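Local structure of hemerythrin HHE cation binding domain protein (Mycobacterium kansasii, 6TYJ) at residues Leu26-Ile30 with Leu43-Leu47. The protein binds metal ions, zinc and iron among them, in a helical hemerythrin-type domain, but its physiological role is uncertain. Residues are numbered along the deposited sequence; the frame is centred on the assembly and turned at random.
With ZN (zinc ion), chain E.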
loop_
_atom_site.group_PDB
_atom_site.type_symbol
_atom_site.label_atom_id
_atom_site.label_comp_id
_atom_site.label_asym_id
_atom_site.label_seq_id
_atom_site.Cartn_x
_atom_site.Cartn_y
_atom_site.Cartn_z
ATOM N N LEU A 26 4.050 8.285 -6.184
ATOM C CA LEU A 26 3.951 9.200 -5.056
ATOM C C LEU A 26 5.249 9.223 -4.266
ATOM O O LEU A 26 5.693 10.290 -3.845
ATOM C CB LEU A 26 2.785 8.812 -4.149
ATOM C CG LEU A 26 1.438 9.295 -4.685
ATOM C CD1 LEU A 26 0.312 8.570 -3.930
ATOM C CD2 LEU A 26 1.268 10.794 -4.564
ATOM N N GLY A 27 5.859 8.053 -4.045
ATOM C CA GLY A 27 7.132 8.003 -3.334
ATOM C C GLY A 27 8.223 8.798 -4.031
ATOM O O GLY A 27 9.034 9.452 -3.374
ATOM N N ARG A 28 8.263 8.743 -5.368
ATOM C CA ARG A 28 9.241 9.527 -6.122
ATOM C C ARG A 28 8.946 11.026 -6.009
ATOM O O ARG A 28 9.865 11.833 -5.795
ATOM C CB ARG A 28 9.245 9.046 -7.582
ATOM C CG ARG A 28 10.122 9.836 -8.531
ATOM C CD ARG A 28 10.083 9.254 -9.949
ATOM N NE ARG A 28 8.748 9.268 -10.554
ATOM C CZ ARG A 28 7.915 8.223 -10.602
ATOM N NH1 ARG A 28 8.261 7.048 -10.075
ATOM N NH2 ARG A 28 6.727 8.346 -11.186
ATOM N N LYS A 29 7.665 11.422 -6.097
ATOM C CA LYS A 29 7.329 12.842 -5.970
ATOM C C LYS A 29 7.673 13.369 -4.580
ATOM O O LYS A 29 8.183 14.493 -4.439
ATOM C CB LYS A 29 5.845 13.078 -6.273
ATOM C CG LYS A 29 5.459 12.815 -7.701
ATOM C CD LYS A 29 4.118 13.431 -8.020
ATOM C CE LYS A 29 4.217 14.946 -8.034
ATOM N NZ LYS A 29 3.061 15.553 -8.756
ATOM N N ILE A 30 7.391 12.581 -3.547
ATOM C CA ILE A 30 7.780 12.961 -2.192
ATOM C C ILE A 30 9.279 13.175 -2.114
ATOM O O ILE A 30 9.747 14.220 -1.644
ATOM C CB ILE A 30 7.304 11.901 -1.186
ATOM C CG1 ILE A 30 5.785 11.923 -1.156
ATOM C CG2 ILE A 30 7.913 12.187 0.202
ATOM C CD1 ILE A 30 5.198 10.682 -0.514
ATOM N N LEU A 43 1.841 15.567 -0.395
ATOM C CA LEU A 43 2.115 14.319 -1.092
ATOM C C LEU A 43 2.208 13.154 -0.117
ATOM O O LEU A 43 1.747 12.042 -0.418
ATOM C CB LEU A 43 3.416 14.475 -1.888
ATOM C CG LEU A 43 3.325 15.270 -3.198
ATOM C CD1 LEU A 43 4.786 15.538 -3.614
ATOM C CD2 LEU A 43 2.560 14.527 -4.308
ATOM N N PHE A 44 2.784 13.384 1.064
ATOM C CA PHE A 44 2.870 12.309 2.039
ATOM C C PHE A 44 1.479 11.886 2.517
ATOM O O PHE A 44 1.221 10.687 2.652
ATOM C CB PHE A 44 3.734 12.724 3.222
ATOM C CG PHE A 44 3.941 11.624 4.210
ATOM C CD1 PHE A 44 4.641 10.489 3.846
ATOM C CD2 PHE A 44 3.451 11.733 5.514
ATOM C CE1 PHE A 44 4.822 9.440 4.766
ATOM C CE2 PHE A 44 3.659 10.701 6.440
ATOM C CZ PHE A 44 4.351 9.568 6.060
ATOM N N ASP A 45 0.583 12.843 2.777
ATOM C CA ASP A 45 -0.803 12.473 3.094
ATOM C C ASP A 45 -1.423 11.655 1.973
ATOM O O ASP A 45 -2.200 10.712 2.228
ATOM C CB ASP A 45 -1.646 13.715 3.321
ATOM C CG ASP A 45 -1.415 14.364 4.667
ATOM O OD1 ASP A 45 -0.769 13.764 5.556
ATOM O OD2 ASP A 45 -1.917 15.492 4.824
ATOM N N GLU A 46 -1.170 12.047 0.714
ATOM C CA GLU A 46 -1.746 11.301 -0.411
ATOM C C GLU A 46 -1.238 9.874 -0.416
ATOM O O GLU A 46 -2.010 8.928 -0.651
ATOM C CB GLU A 46 -1.399 11.991 -1.734
ATOM C CG GLU A 46 -2.059 13.350 -1.890
ATOM C CD GLU A 46 -1.586 14.091 -3.129
ATOM O OE1 GLU A 46 -1.601 13.504 -4.231
ATOM O OE2 GLU A 46 -1.205 15.267 -2.991
ATOM N N LEU A 47 0.053 9.694 -0.104
ATOM C CA LEU A 47 0.627 8.350 -0.011
ATOM C C LEU A 47 -0.028 7.543 1.101
ATOM O O LEU A 47 -0.334 6.356 0.912
ATOM C CB LEU A 47 2.142 8.441 0.218
ATOM C CG LEU A 47 2.844 7.091 0.469
ATOM C CD1 LEU A 47 2.643 6.125 -0.716
ATOM C CD2 LEU A 47 4.353 7.329 0.691
HETATM ZN ZN ZN E . -0.438 16.064 -5.274
HETATM O O HOH W 1 0.822 16.364 -7.392
#
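Leu43 reaches across from helix 38-65 to Ile30, Lys29 and Leu26 on helix 12-32. Its CB lies 3.6 Å from Ile30 CG1, the two side chains running antiparallel past one another. With CB already directed at helix 12-32, CG anti to the carbonyl carbon (chi1 -77°) extends the branch across. There CD1 packs on backbone, 3.6 Å from Lys29 O, with Lys29 CB close by, while CD2 lies 3.5 Å from a zinc ion, a contact and not a metal bond, and meets Leu26 CD2 at 4.0 Å. On the inner side the Ile30 and Leu47 side chains run roughly perpendicular, Ile30 CD1 3.7 Å from Leu47 CD2 and also near the plane of the Phe44 ring at its edge. Trp104 of helix 100-121 touches Ile30, Phe44 and Leu47, tying segments 26-30 and 43-47, antiparallel at 160°, into the helical bundle of the hemerythrin domain. Glu46 OE2 binds the zinc at 2.5 Å, and a water on that metal accepts a hydrogen bond from Lys29 NZ at 2.7 Å. This zinc is distinct from the site formed by His20, His54, Glu58, His114 and Glu118. The two helices are thus held directly by apolar packing here, and their polar link runs through metal and water, so it probably depends on zinc being present.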